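Long-range contacts in mitochondrial RNA-binding protein 1 (Trypanosoma brucei, PDB 2GIA), which binds guide RNA together with its partner MRP2 and probably acts as an RNA matchmaker during mitochondrial RNA editing: residues Ala61-Ser66 with Val112-Ser117; Met27-Val32 with Ser40-Leu45; Val72-Leu77 with Ser141-Ser146; Cys81-Pro86 with Phe99-Gln104; Gly105-Gly110 with Asp122-Phe127. One frame throughout, in Å; residues are numbered along the deposited sequence.

Contact 1 of 5, residues Ala61-Ser66 with Val112-Ser117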
# COMPACT_ATOMS: atom_id res chain seq x y z
N ALA B 61 -24.36 -12.47 21.15
CA ALA B 61 -24.65 -12.42 19.71
C ALA B 61 -26.12 -12.21 19.44
O ALA B 61 -26.48 -11.68 18.39
CB ALA B 61 -24.18 -13.69 19.02
N ASP B 62 -27.00 -12.59 20.38
CA ASP B 62 -28.41 -12.40 20.10
C ASP B 62 -28.92 -11.00 20.32
O ASP B 62 -30.09 -10.73 20.07
CB ASP B 62 -29.25 -13.40 20.88
CG ASP B 62 -28.86 -14.81 20.57
OD1 ASP B 62 -28.87 -15.20 19.38
OD2 ASP B 62 -28.52 -15.53 21.52
N ARG B 63 -28.06 -10.09 20.79
CA ARG B 63 -28.45 -8.71 20.96
C ARG B 63 -27.44 -7.82 20.19
O ARG B 63 -27.16 -6.70 20.58
CB ARG B 63 -28.48 -8.35 22.45
CG ARG B 63 -29.81 -8.84 23.14
CD ARG B 63 -29.97 -8.34 24.59
NE ARG B 63 -29.22 -7.12 24.89
CZ ARG B 63 -29.62 -5.88 24.63
NH1 ARG B 63 -30.79 -5.65 24.05
NH2 ARG B 63 -28.82 -4.87 24.94
N ARG B 64 -26.94 -8.32 19.07
CA ARG B 64 -25.92 -7.56 18.33
C ARG B 64 -26.46 -6.45 17.43
O ARG B 64 -27.64 -6.41 17.08
CB ARG B 64 -25.07 -8.52 17.48
CG ARG B 64 -25.82 -9.10 16.29
CD ARG B 64 -24.98 -10.18 15.61
NE ARG B 64 -25.63 -10.72 14.43
CZ ARG B 64 -26.60 -11.63 14.44
NH1 ARG B 64 -27.05 -12.13 15.60
NH2 ARG B 64 -27.11 -12.07 13.31
N ILE B 65 -25.55 -5.54 17.09
CA ILE B 65 -25.82 -4.50 16.13
C ILE B 65 -24.99 -4.97 14.92
O ILE B 65 -23.86 -5.45 15.08
CB ILE B 65 -25.29 -3.13 16.63
CG1 ILE B 65 -26.26 -2.58 17.66
CG2 ILE B 65 -25.11 -2.15 15.45
CD1 ILE B 65 -25.62 -1.57 18.58
N SER B 66 -25.53 -4.85 13.71
CA SER B 66 -24.79 -5.26 12.53
C SER B 66 -25.16 -4.39 11.34
O SER B 66 -26.30 -4.43 10.85
CB SER B 66 -25.06 -6.75 12.22
OG SER B 66 -24.11 -7.19 11.28
N VAL B 112 -29.27 3.07 15.09
CA VAL B 112 -29.19 1.74 14.45
C VAL B 112 -30.21 0.87 15.18
O VAL B 112 -30.78 1.27 16.18
CB VAL B 112 -27.82 1.05 14.72
CG1 VAL B 112 -26.68 1.91 14.16
CG2 VAL B 112 -27.60 0.88 16.26
N HIS B 113 -30.43 -0.34 14.70
CA HIS B 113 -31.32 -1.20 15.49
C HIS B 113 -30.56 -2.50 15.75
O HIS B 113 -29.61 -2.79 15.02
CB HIS B 113 -32.64 -1.43 14.76
CG HIS B 113 -32.49 -2.01 13.39
ND1 HIS B 113 -32.14 -3.33 13.19
CD2 HIS B 113 -32.68 -1.47 12.17
CE1 HIS B 113 -32.13 -3.58 11.88
NE2 HIS B 113 -32.45 -2.47 11.24
N ARG B 114 -30.90 -3.21 16.82
CA ARG B 114 -30.25 -4.49 17.10
C ARG B 114 -30.85 -5.60 16.25
O ARG B 114 -31.85 -5.38 15.53
CB ARG B 114 -30.33 -4.81 18.58
CG ARG B 114 -29.47 -3.86 19.36
CD ARG B 114 -29.32 -4.14 20.83
NE ARG B 114 -28.59 -3.00 21.37
CZ ARG B 114 -27.26 -2.94 21.49
NH1 ARG B 114 -26.48 -3.99 21.15
NH2 ARG B 114 -26.72 -1.79 21.88
N VAL B 115 -30.24 -6.79 16.27
CA VAL B 115 -30.76 -7.89 15.46
C VAL B 115 -32.18 -8.23 15.88
O VAL B 115 -32.51 -8.18 17.08
CB VAL B 115 -29.94 -9.20 15.57
CG1 VAL B 115 -28.68 -9.10 14.76
CG2 VAL B 115 -29.66 -9.52 17.02
N ALA B 116 -33.00 -8.55 14.89
CA ALA B 116 -34.39 -8.91 15.11
C ALA B 116 -35.11 -7.90 16.01
O ALA B 116 -35.66 -8.28 17.05
CB ALA B 116 -34.49 -10.32 15.71
N SER B 117 -35.06 -6.63 15.63
CA SER B 117 -35.71 -5.55 16.37
C SER B 117 -35.78 -4.36 15.41
O SER B 117 -34.84 -4.13 14.63
CB SER B 117 -34.91 -5.20 17.62
OG SER B 117 -35.66 -4.40 18.53
O HOH W 1 -31.67 -7.82 19.49
O HOH W 2 -28.19 -4.20 13.33

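Contact 2 of 5, residues Met27-Val32 with Ser40-Leu45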
# COMPACT_ATOMS: atom_id res chain seq x y z
N MET B 27 -18.02 -6.07 22.43
CA MET B 27 -17.02 -6.67 21.55
C MET B 27 -17.37 -5.99 20.22
O MET B 27 -18.50 -6.12 19.73
CB MET B 27 -17.16 -8.20 21.44
CG MET B 27 -15.98 -8.84 20.61
SD MET B 27 -16.22 -8.60 18.80
CE MET B 27 -17.40 -9.94 18.46
N THR B 28 -16.43 -5.26 19.61
CA THR B 28 -16.77 -4.58 18.34
C THR B 28 -15.98 -5.24 17.23
O THR B 28 -14.79 -5.50 17.39
CB THR B 28 -16.34 -3.05 18.40
OG1 THR B 28 -17.05 -2.40 19.45
CG2 THR B 28 -16.63 -2.35 17.06
N ARG B 29 -16.62 -5.52 16.11
CA ARG B 29 -15.94 -6.20 14.99
C ARG B 29 -16.06 -5.37 13.72
O ARG B 29 -17.15 -4.89 13.42
CB ARG B 29 -16.61 -7.58 14.72
CG ARG B 29 -15.96 -8.37 13.55
CD ARG B 29 -16.67 -9.71 13.26
NE ARG B 29 -16.41 -10.61 14.37
CZ ARG B 29 -17.32 -11.43 14.91
NH1 ARG B 29 -16.98 -12.20 15.93
NH2 ARG B 29 -18.55 -11.48 14.43
N VAL B 30 -14.95 -5.22 12.99
CA VAL B 30 -14.94 -4.51 11.72
C VAL B 30 -14.41 -5.55 10.73
O VAL B 30 -13.30 -6.08 10.91
CB VAL B 30 -13.98 -3.26 11.75
CG1 VAL B 30 -14.01 -2.55 10.36
CG2 VAL B 30 -14.48 -2.27 12.84
N ALA B 31 -15.23 -5.88 9.72
CA ALA B 31 -14.84 -6.86 8.71
C ALA B 31 -15.15 -6.30 7.34
O ALA B 31 -15.88 -5.29 7.19
CB ALA B 31 -15.66 -8.19 8.90
N VAL B 32 -14.63 -6.96 6.32
CA VAL B 32 -14.94 -6.50 4.96
C VAL B 32 -15.12 -7.71 4.04
O VAL B 32 -14.36 -8.69 4.11
CB VAL B 32 -13.83 -5.57 4.39
CG1 VAL B 32 -12.52 -6.36 4.11
CG2 VAL B 32 -14.32 -4.97 3.07
N SER B 40 -19.95 -4.62 13.30
CA SER B 40 -20.79 -5.32 14.28
C SER B 40 -20.38 -5.04 15.70
O SER B 40 -19.24 -4.67 15.99
CB SER B 40 -20.68 -6.86 14.03
OG SER B 40 -21.13 -7.15 12.74
N GLN B 41 -21.34 -5.16 16.61
CA GLN B 41 -20.98 -5.01 17.99
C GLN B 41 -21.88 -5.90 18.85
O GLN B 41 -23.08 -5.95 18.60
CB GLN B 41 -21.13 -3.58 18.47
CG GLN B 41 -20.48 -3.42 19.85
CD GLN B 41 -20.63 -2.00 20.39
OE1 GLN B 41 -21.70 -1.60 20.85
NE2 GLN B 41 -19.55 -1.23 20.33
N TYR B 42 -21.28 -6.55 19.84
CA TYR B 42 -22.03 -7.43 20.76
C TYR B 42 -21.92 -6.92 22.18
O TYR B 42 -20.83 -6.62 22.63
CB TYR B 42 -21.42 -8.82 20.73
CG TYR B 42 -21.33 -9.44 19.35
CD1 TYR B 42 -22.09 -10.55 19.04
CD2 TYR B 42 -20.46 -8.93 18.37
CE1 TYR B 42 -22.02 -11.16 17.80
CE2 TYR B 42 -20.39 -9.55 17.09
CZ TYR B 42 -21.18 -10.68 16.84
OH TYR B 42 -21.13 -11.39 15.67
N PRO B 43 -23.04 -6.80 22.90
CA PRO B 43 -23.02 -6.32 24.30
C PRO B 43 -22.37 -7.41 25.15
O PRO B 43 -22.54 -8.61 24.85
CB PRO B 43 -24.50 -6.18 24.66
CG PRO B 43 -25.23 -6.15 23.37
CD PRO B 43 -24.42 -7.02 22.43
N GLN B 44 -21.64 -7.03 26.18
CA GLN B 44 -21.05 -8.03 27.07
C GLN B 44 -22.23 -8.78 27.72
O GLN B 44 -23.28 -8.17 27.96
CB GLN B 44 -20.22 -7.35 28.16
CG GLN B 44 -19.69 -8.27 29.22
CD GLN B 44 -18.68 -7.53 30.12
OE1 GLN B 44 -18.04 -6.58 29.69
NE2 GLN B 44 -18.54 -7.98 31.36
N LEU B 45 -22.04 -10.07 28.00
CA LEU B 45 -23.06 -10.91 28.64
C LEU B 45 -22.51 -11.33 30.01
O LEU B 45 -21.56 -12.11 30.10
CB LEU B 45 -23.33 -12.15 27.79
CG LEU B 45 -24.51 -13.06 28.23
CD1 LEU B 45 -25.81 -12.25 28.23
CD2 LEU B 45 -24.58 -14.26 27.30
O HOH W 3 -18.55 -7.27 11.44
O HOH W 4 -19.43 -14.19 16.78

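Contact 3 of 5, residues Val72-Leu77 with Ser141-Ser146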
# COMPACT_ATOMS: atom_id res chain seq x y z
N VAL B 72 -18.67 2.93 -1.76
CA VAL B 72 -18.29 4.33 -1.69
C VAL B 72 -18.11 4.84 -0.26
O VAL B 72 -17.30 5.75 0.00
CB VAL B 72 -19.29 5.22 -2.54
CG1 VAL B 72 -20.59 5.45 -1.79
CG2 VAL B 72 -18.60 6.51 -2.92
N ASP B 73 -18.81 4.23 0.69
CA ASP B 73 -18.67 4.63 2.10
C ASP B 73 -17.28 4.24 2.56
O ASP B 73 -16.66 4.95 3.35
CB ASP B 73 -19.70 3.90 2.98
CG ASP B 73 -21.14 4.27 2.63
OD1 ASP B 73 -21.39 5.46 2.39
OD2 ASP B 73 -22.00 3.37 2.59
N LEU B 74 -16.80 3.09 2.09
CA LEU B 74 -15.43 2.69 2.49
C LEU B 74 -14.44 3.78 2.02
O LEU B 74 -13.55 4.23 2.76
CB LEU B 74 -15.08 1.32 1.89
CG LEU B 74 -13.61 0.89 1.98
CD1 LEU B 74 -13.11 0.77 3.47
CD2 LEU B 74 -13.50 -0.49 1.29
N ALA B 75 -14.61 4.23 0.79
CA ALA B 75 -13.73 5.28 0.28
C ALA B 75 -13.89 6.57 1.11
O ALA B 75 -12.90 7.25 1.40
CB ALA B 75 -14.06 5.53 -1.23
N TYR B 76 -15.13 6.92 1.48
CA TYR B 76 -15.34 8.11 2.30
C TYR B 76 -14.68 7.97 3.64
O TYR B 76 -14.12 8.94 4.14
CB TYR B 76 -16.86 8.40 2.51
CG TYR B 76 -17.39 9.39 1.49
CD1 TYR B 76 -16.96 10.70 1.51
CD2 TYR B 76 -18.28 8.99 0.50
CE1 TYR B 76 -17.38 11.61 0.56
CE2 TYR B 76 -18.71 9.91 -0.48
CZ TYR B 76 -18.25 11.22 -0.42
OH TYR B 76 -18.66 12.14 -1.34
N LEU B 77 -14.72 6.78 4.24
CA LEU B 77 -14.09 6.62 5.55
C LEU B 77 -12.58 6.82 5.42
O LEU B 77 -11.95 7.39 6.30
CB LEU B 77 -14.38 5.22 6.14
CG LEU B 77 -15.85 4.82 6.40
CD1 LEU B 77 -15.91 3.71 7.46
CD2 LEU B 77 -16.71 6.03 6.79
N SER B 141 -6.28 -0.91 3.82
CA SER B 141 -6.10 -2.25 3.26
C SER B 141 -7.36 -2.69 2.53
O SER B 141 -7.31 -3.22 1.40
CB SER B 141 -5.78 -3.29 4.35
OG SER B 141 -4.46 -3.15 4.85
N ALA B 142 -8.51 -2.50 3.17
CA ALA B 142 -9.76 -2.97 2.57
C ALA B 142 -10.05 -2.25 1.27
O ALA B 142 -10.48 -2.89 0.29
CB ALA B 142 -10.95 -2.78 3.57
N LEU B 143 -9.82 -0.94 1.25
CA LEU B 143 -10.10 -0.22 0.01
C LEU B 143 -9.13 -0.72 -1.09
O LEU B 143 -9.53 -0.98 -2.24
CB LEU B 143 -9.92 1.30 0.22
CG LEU B 143 -10.11 2.17 -1.05
CD1 LEU B 143 -11.52 2.00 -1.64
CD2 LEU B 143 -9.94 3.61 -0.69
N ASP B 144 -7.85 -0.89 -0.75
CA ASP B 144 -6.92 -1.36 -1.79
C ASP B 144 -7.26 -2.76 -2.35
O ASP B 144 -7.12 -3.03 -3.55
CB ASP B 144 -5.49 -1.37 -1.25
CG ASP B 144 -4.89 0.02 -1.18
OD1 ASP B 144 -5.58 0.98 -1.58
OD2 ASP B 144 -3.72 0.17 -0.74
N GLU B 145 -7.71 -3.66 -1.47
CA GLU B 145 -8.04 -5.04 -1.89
C GLU B 145 -9.45 -5.16 -2.45
O GLU B 145 -9.83 -6.20 -2.93
CB GLU B 145 -7.94 -6.00 -0.68
CG GLU B 145 -6.50 -6.16 -0.07
CD GLU B 145 -5.47 -6.77 -1.00
OE1 GLU B 145 -5.82 -7.57 -1.91
OE2 GLU B 145 -4.26 -6.48 -0.79
N SER B 146 -10.22 -4.08 -2.39
CA SER B 146 -11.63 -4.14 -2.77
C SER B 146 -11.93 -4.25 -4.26
O SER B 146 -13.06 -4.53 -4.66
CB SER B 146 -12.36 -2.91 -2.22
OG SER B 146 -12.00 -1.73 -2.92

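Contact 4 of 5, residues Cys81-Pro86 with Phe99-Gln104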
# COMPACT_ATOMS: atom_id res chain seq x y z
N CYS B 81 -10.12 9.60 7.27
CA CYS B 81 -8.83 9.29 7.91
C CYS B 81 -7.72 10.21 7.38
O CYS B 81 -6.81 10.64 8.14
CB CYS B 81 -8.41 7.84 7.59
SG CYS B 81 -9.43 6.64 8.53
N LYS B 82 -7.81 10.47 6.08
CA LYS B 82 -6.82 11.29 5.35
C LYS B 82 -7.09 12.77 5.48
O LYS B 82 -6.32 13.60 4.96
CB LYS B 82 -6.84 10.86 3.89
CG LYS B 82 -6.07 9.54 3.67
CD LYS B 82 -6.17 9.04 2.23
CE LYS B 82 -5.24 7.85 2.02
NZ LYS B 82 -3.82 8.25 2.29
N GLU B 83 -8.18 13.10 6.17
CA GLU B 83 -8.59 14.48 6.40
C GLU B 83 -8.98 15.23 5.12
O GLU B 83 -8.77 16.43 5.01
CB GLU B 83 -7.47 15.23 7.16
CG GLU B 83 -7.09 14.49 8.44
CD GLU B 83 -5.98 15.12 9.25
OE1 GLU B 83 -5.64 14.53 10.29
OE2 GLU B 83 -5.44 16.18 8.87
N ARG B 84 -9.54 14.52 4.15
CA ARG B 84 -10.00 15.18 2.92
C ARG B 84 -11.44 15.61 3.12
O ARG B 84 -11.98 16.42 2.37
CB ARG B 84 -9.88 14.23 1.74
CG ARG B 84 -8.43 13.99 1.35
CD ARG B 84 -8.38 13.20 0.06
NE ARG B 84 -7.03 12.83 -0.37
CZ ARG B 84 -6.76 12.31 -1.57
NH1 ARG B 84 -7.73 12.09 -2.45
NH2 ARG B 84 -5.51 11.98 -1.88
N VAL B 85 -12.09 15.02 4.12
CA VAL B 85 -13.45 15.42 4.50
C VAL B 85 -13.51 15.29 6.00
O VAL B 85 -12.91 14.38 6.59
CB VAL B 85 -14.53 14.58 3.86
CG1 VAL B 85 -14.66 14.97 2.40
CG2 VAL B 85 -14.23 13.13 4.01
N PRO B 86 -14.23 16.20 6.66
CA PRO B 86 -14.26 16.09 8.11
C PRO B 86 -15.25 15.11 8.71
O PRO B 86 -15.05 14.64 9.83
CB PRO B 86 -14.54 17.52 8.56
CG PRO B 86 -15.48 18.01 7.46
CD PRO B 86 -14.81 17.47 6.19
N PHE B 99 -19.42 9.31 10.62
CA PHE B 99 -18.07 8.86 10.96
C PHE B 99 -17.21 10.13 10.92
O PHE B 99 -17.18 10.84 9.88
CB PHE B 99 -17.53 7.86 9.90
CG PHE B 99 -16.13 7.39 10.17
CD1 PHE B 99 -15.06 7.86 9.42
CD2 PHE B 99 -15.89 6.41 11.18
CE1 PHE B 99 -13.75 7.36 9.65
CE2 PHE B 99 -14.59 5.90 11.43
CZ PHE B 99 -13.50 6.37 10.66
N GLU B 100 -16.47 10.42 12.00
CA GLU B 100 -15.62 11.61 11.97
C GLU B 100 -14.33 11.40 12.72
O GLU B 100 -14.22 10.49 13.56
CB GLU B 100 -16.37 12.82 12.54
CG GLU B 100 -17.03 12.58 13.87
CD GLU B 100 -18.05 13.70 14.18
OE1 GLU B 100 -19.16 13.38 14.57
OE2 GLU B 100 -17.73 14.89 14.02
N LYS B 101 -13.34 12.24 12.43
CA LYS B 101 -12.02 12.12 13.07
C LYS B 101 -11.99 13.01 14.28
O LYS B 101 -12.45 14.15 14.21
CB LYS B 101 -10.91 12.51 12.07
CG LYS B 101 -9.46 12.27 12.58
CD LYS B 101 -8.48 12.30 11.41
CE LYS B 101 -7.07 11.84 11.83
NZ LYS B 101 -6.25 11.75 10.61
N SER B 102 -11.52 12.48 15.41
CA SER B 102 -11.44 13.26 16.65
C SER B 102 -9.96 13.45 17.02
O SER B 102 -9.07 12.94 16.34
CB SER B 102 -12.15 12.52 17.77
OG SER B 102 -11.41 11.38 18.14
N ALA B 103 -9.69 14.17 18.11
CA ALA B 103 -8.32 14.38 18.56
C ALA B 103 -7.70 13.06 19.01
O ALA B 103 -6.52 12.86 18.81
CB ALA B 103 -8.27 15.40 19.73
N GLN B 104 -8.49 12.17 19.60
CA GLN B 104 -7.94 10.89 20.06
C GLN B 104 -8.03 9.72 19.06
O GLN B 104 -7.34 8.70 19.21
CB GLN B 104 -8.62 10.46 21.35
CG GLN B 104 -8.45 11.45 22.51
CD GLN B 104 -7.01 11.56 22.95
OE1 GLN B 104 -6.34 10.55 23.20
NE2 GLN B 104 -6.51 12.80 23.04
O HOH W 5 -13.32 15.07 11.68

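Contact 5 of 5, residues Gly105-Gly110 with Asp122-Phe127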
# COMPACT_ATOMS: atom_id res chain seq x y z
N GLY B 105 -8.88 9.88 18.03
CA GLY B 105 -9.04 8.79 17.08
C GLY B 105 -10.22 9.00 16.16
O GLY B 105 -10.26 10.02 15.44
N TYR B 106 -11.16 8.05 16.16
CA TYR B 106 -12.34 8.16 15.29
C TYR B 106 -13.60 7.84 16.07
O TYR B 106 -13.55 7.08 17.04
CB TYR B 106 -12.20 7.20 14.08
CG TYR B 106 -11.01 7.58 13.21
CD1 TYR B 106 -11.13 8.55 12.20
CD2 TYR B 106 -9.77 7.01 13.42
CE1 TYR B 106 -10.01 8.95 11.42
CE2 TYR B 106 -8.63 7.40 12.64
CZ TYR B 106 -8.77 8.36 11.66
OH TYR B 106 -7.68 8.71 10.89
N HIS B 107 -14.72 8.40 15.62
CA HIS B 107 -15.98 8.21 16.34
C HIS B 107 -17.03 7.86 15.29
O HIS B 107 -17.21 8.61 14.32
CB HIS B 107 -16.33 9.54 17.04
CG HIS B 107 -17.54 9.49 17.92
ND1 HIS B 107 -18.13 10.62 18.42
CD2 HIS B 107 -18.24 8.44 18.41
CE1 HIS B 107 -19.15 10.28 19.20
NE2 HIS B 107 -19.24 8.96 19.21
N LEU B 108 -17.72 6.74 15.48
CA LEU B 108 -18.77 6.31 14.53
C LEU B 108 -20.03 6.34 15.43
O LEU B 108 -20.03 5.75 16.51
CB LEU B 108 -18.51 4.87 14.02
CG LEU B 108 -19.65 4.24 13.20
CD1 LEU B 108 -19.82 4.98 11.86
CD2 LEU B 108 -19.35 2.74 12.99
N HIS B 109 -21.09 7.04 15.02
CA HIS B 109 -22.24 7.18 15.92
C HIS B 109 -23.52 7.58 15.20
O HIS B 109 -23.48 8.20 14.13
CB HIS B 109 -21.89 8.22 17.01
CG HIS B 109 -21.55 9.59 16.47
ND1 HIS B 109 -22.50 10.56 16.27
CD2 HIS B 109 -20.39 10.11 16.02
CE1 HIS B 109 -21.94 11.63 15.72
NE2 HIS B 109 -20.66 11.38 15.55
N GLY B 110 -24.64 7.17 15.79
CA GLY B 110 -25.95 7.52 15.24
C GLY B 110 -27.04 6.59 15.71
O GLY B 110 -26.99 6.03 16.82
N ASP B 122 -29.81 4.94 20.10
CA ASP B 122 -28.64 5.80 19.91
C ASP B 122 -27.43 4.93 20.21
O ASP B 122 -27.39 4.21 21.20
CB ASP B 122 -28.74 6.99 20.85
CG ASP B 122 -29.97 7.86 20.51
OD1 ASP B 122 -30.79 8.13 21.40
OD2 ASP B 122 -30.12 8.24 19.33
N TRP B 123 -26.45 4.99 19.32
CA TRP B 123 -25.26 4.15 19.47
C TRP B 123 -23.99 4.98 19.15
O TRP B 123 -24.03 5.89 18.34
CB TRP B 123 -25.38 3.01 18.47
CG TRP B 123 -24.23 2.00 18.51
CD1 TRP B 123 -23.84 1.23 19.57
CD2 TRP B 123 -23.38 1.66 17.43
NE1 TRP B 123 -22.79 0.41 19.20
CE2 TRP B 123 -22.49 0.66 17.88
CE3 TRP B 123 -23.28 2.10 16.11
CZ2 TRP B 123 -21.51 0.10 17.06
CZ3 TRP B 123 -22.31 1.53 15.28
CH2 TRP B 123 -21.43 0.55 15.76
N SER B 124 -22.90 4.64 19.82
CA SER B 124 -21.65 5.35 19.63
C SER B 124 -20.49 4.38 19.89
O SER B 124 -20.52 3.66 20.88
CB SER B 124 -21.54 6.49 20.64
OG SER B 124 -20.23 7.04 20.64
N VAL B 125 -19.48 4.37 19.02
CA VAL B 125 -18.28 3.55 19.27
C VAL B 125 -17.08 4.40 18.83
O VAL B 125 -17.16 5.14 17.83
CB VAL B 125 -18.34 2.19 18.54
CG1 VAL B 125 -18.39 2.39 17.03
CG2 VAL B 125 -17.11 1.33 18.94
N LYS B 126 -15.98 4.31 19.58
CA LYS B 126 -14.80 5.12 19.29
C LYS B 126 -13.63 4.20 19.05
O LYS B 126 -13.61 3.11 19.60
CB LYS B 126 -14.48 6.03 20.50
CG LYS B 126 -15.53 7.16 20.74
CD LYS B 126 -15.06 8.03 21.90
CE LYS B 126 -16.06 9.09 22.31
NZ LYS B 126 -16.56 9.77 21.12
N PHE B 127 -12.67 4.63 18.23
CA PHE B 127 -11.45 3.83 17.93
C PHE B 127 -10.38 4.85 18.25
O PHE B 127 -10.02 5.67 17.39
CB PHE B 127 -11.43 3.49 16.44
CG PHE B 127 -12.63 2.62 16.01
CD1 PHE B 127 -12.53 1.23 16.06
CD2 PHE B 127 -13.82 3.20 15.58
CE1 PHE B 127 -13.62 0.41 15.67
CE2 PHE B 127 -14.93 2.39 15.18
CZ PHE B 127 -14.82 1.01 15.23

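Contact 1 of 5, residues Ala61-Ser66 with Val112-Ser117
Ala61 O receives two N-H groups from Arg64: a firm bond from NH1 at 2.9 Å, lying in the guanidinium plane, and a weak one from the backbone N. This fixes the arginine where the loop after strand 111-112 docks against the start of strand 65-68, bringing together parts of the two antiparallel sheets of the Whirly-type fold. Arg64 takes the crowded first torsion, CG between its own N and carbonyl carbon (chi1 71°), and then runs extended, so its flat end lies under Val115. CG1 of that valine sits 3.3 Å above the centre of the Arg64 guanidinium plane, and its other methyl, CG2, packs 3.3 Å from Asp62 O. The backbones join through Val115 N, which donates to Arg64 O at 2.7 Å. The extended side chain of Arg114 carries NH1 to Arg63 O at 2.9 Å, nearly along the C=O axis. Ile65 CD1 covers one face of the Arg114 guanidinium, and Arg63 NH2 lies over the opposite face. That crowding of like charges is probably eased by the salt bridge from Arg114 NH2 to Glu121. One water accepts from Ser66 N at 2.8 Å and donates to His113 O at 2.6 Å.

Contact 2 of 5, residues Met27-Val32 with Ser40-Leu45
Packing is tightest where Met27 lies alongside Tyr42. Its chain leaves with CG anti to the backbone N, then bends twice, bringing the methyl CE to 3.2 Å from Tyr42 CD2, with SD 5.3 Å from the Tyr42 ring centroid in an oblique Met-aromatic contact; a flexible thioether suits a flat ring. The buried opposite face carries Thr28 and Gln41, a non-hydrogen-bonded pair whose polar tips are joined by one bond: Gln41 NE2 donates to Thr28 OG1 at 2.9 Å, almost straight at 172° and in the amide plane. Gln41 OE1 turns to Trp123 NE1. The looser end is where partly exposed Arg29 and Tyr42 meet: Arg29 NH2 reaches Tyr42 OH at 2.9 Å, but the bond is bent and weak, with guanidinium and ring planes 65° apart. A water accepts from Arg29 NH1, while Glu14 takes the stronger salt bridge from NE. Paired backbone bonds join Met27 to Tyr42 and Arg29 to Ser40, the ladder of the antiparallel beta hairpin of strands 26-33 and 36-43.

Contact 3 of 5, residues Val72-Leu77 with Ser141-Ser146
The one aromatic ring of these two segments, that of Tyr76, takes no part in their meeting: it stacks with the ring of His88 and packs on Ala171 of a neighbouring MRP2 subunit, while its OH bonds to Asp169 of that subunit. What joins the two helices is aliphatic. Leu74 points at helix 130-145, its CG anti to the backbone N (chi1 169°), and drives CD2 against the backbone, 3.6 Å from Leu143 CA and 3.9 Å from Ala142 C. The close approach suits Ala142, whose short side chain offers a single methyl: CB stands 4.1 Å from Leu74 CD2. Leu143 crosses Leu74 obliquely, its CB 4.1 Å from Leu74 CG, and extends CD1 toward the small Ala75, ending 4.4 Å from Ala75 CB. Ser146 folds back on Leu143: OG donates to Leu143 O at 2.7 Å, in the carbonyl plane on a lone pair, and Ser146 N shares that acceptor. Ser146 OG also bonds to His71, a tie between the helices. With local axes 9.8 Å apart and directions differing by 136°, this is oblique helix-helix packing, the buried pairing of helices 71-81 and 130-145 that backs the sheets of the Whirly-type fold.

Contact 4 of 5, residues Cys81-Pro86 with Phe99-Gln104
Lys101 points its CB toward the loop after helix 71-81; CG lies anti to the backbone N (chi1 -174°) and the later torsions are also anti, so the chain runs out extended. CD passes Glu83 CG at 3.9 Å, aliphatic against aliphatic. CE comes within 3.4 Å of Glu83 OE1, and NZ ends between two oxygens: Cys81 O at 2.8 Å, approached in the carbonyl plane, and Glu83 OE1 at 2.9 Å, a salt bridge using the anti lone pair. Lysine suits the place, its charge meeting a carboxylate and a carbonyl at the helix C-terminus, where the dipole would favour a cation. Glu83, with positive phi (65°), ends that helix in a Schellman motif. At the backbone end of the lysine, a water donates to Pro86 O at 2.6 Å and Lys101 O at 2.8 Å. Val80 of helix 71-81 packs on Lys101, whose NZ also bonds weakly to Tyr106 OH, while Phe99 packs on Leu77 and on Leu135 of helix 130-145. Strand 96-101 itself runs between strands 87-91 and 105-109.

Contact 5 of 5, residues Gly105-Gly110 with Asp122-Phe127
Strands 105-109 and 121-128 form an antiparallel ladder in the second sheet of the Whirly-type fold, with hydrogen-bonded pairs at Tyr106-Phe127, Leu108-Val125 and Gly110-Trp123. The straightest rung is Leu108 N to Val125 O, 2.9 Å and 178°. On the sheet face of His107 and His109, the His107 imidazole is held on both sides and at its edge. Lys126, bent at its last torsion, sets NZ 3.1 Å above the centre of the ring, and His109 CD2 lies 3.3 Å below on the opposite face. At the edge His107 NE2 and Ser124 OG share a hydrogen bond of 2.6 Å; the nearby ammonium may disfavour a charged imidazole. His109 adopts the crowded first torsion, its NE2 bonded to Glu100. The other face is apolar: Leu108 CD2 meets Trp123 CZ3 at 3.9 Å, and Leu108 CB meets Val125 CG1 at 3.9 Å. At Gly105 a CB would collide with Phe127 O, 3.3 Å from Gly105 CA. At phi 159°, Gly110 avoids jamming a CB against the His109 carbonyl where the chain turns a corner. The apolar face looks inward: Tyr106 and Phe127 pack on Leu135 of helix 130-145, Leu108 on Ile39 of strand 36-43, and Phe127 on Phe13 of strand 12-17.

Contacts 2 and 3 are buried, while contacts 1, 4 and 5 are only partly so. Contacts 1 and 2 share the first sheet, where strand 36-43 neighbours 65-68, and Ile65 N reaches Gln41 O. Contacts 4 and 5 share the second, where strands 96-101 and 105-109 adjoin. Between the sheets, contact 2 meets contact 5 through Gln41 and Trp123, a polar bond within apolar packing. Between its two segments contact 3 has no hydrogen bond and is mainly aliphatic packing; it touches contact 2 through Val32 and Ala142, and contact 4 through Leu77 and Phe99. The loop contacts 1 and 4, on opposite sides of the chain's centre, rely instead on charged side chains, backbone carbonyls and water.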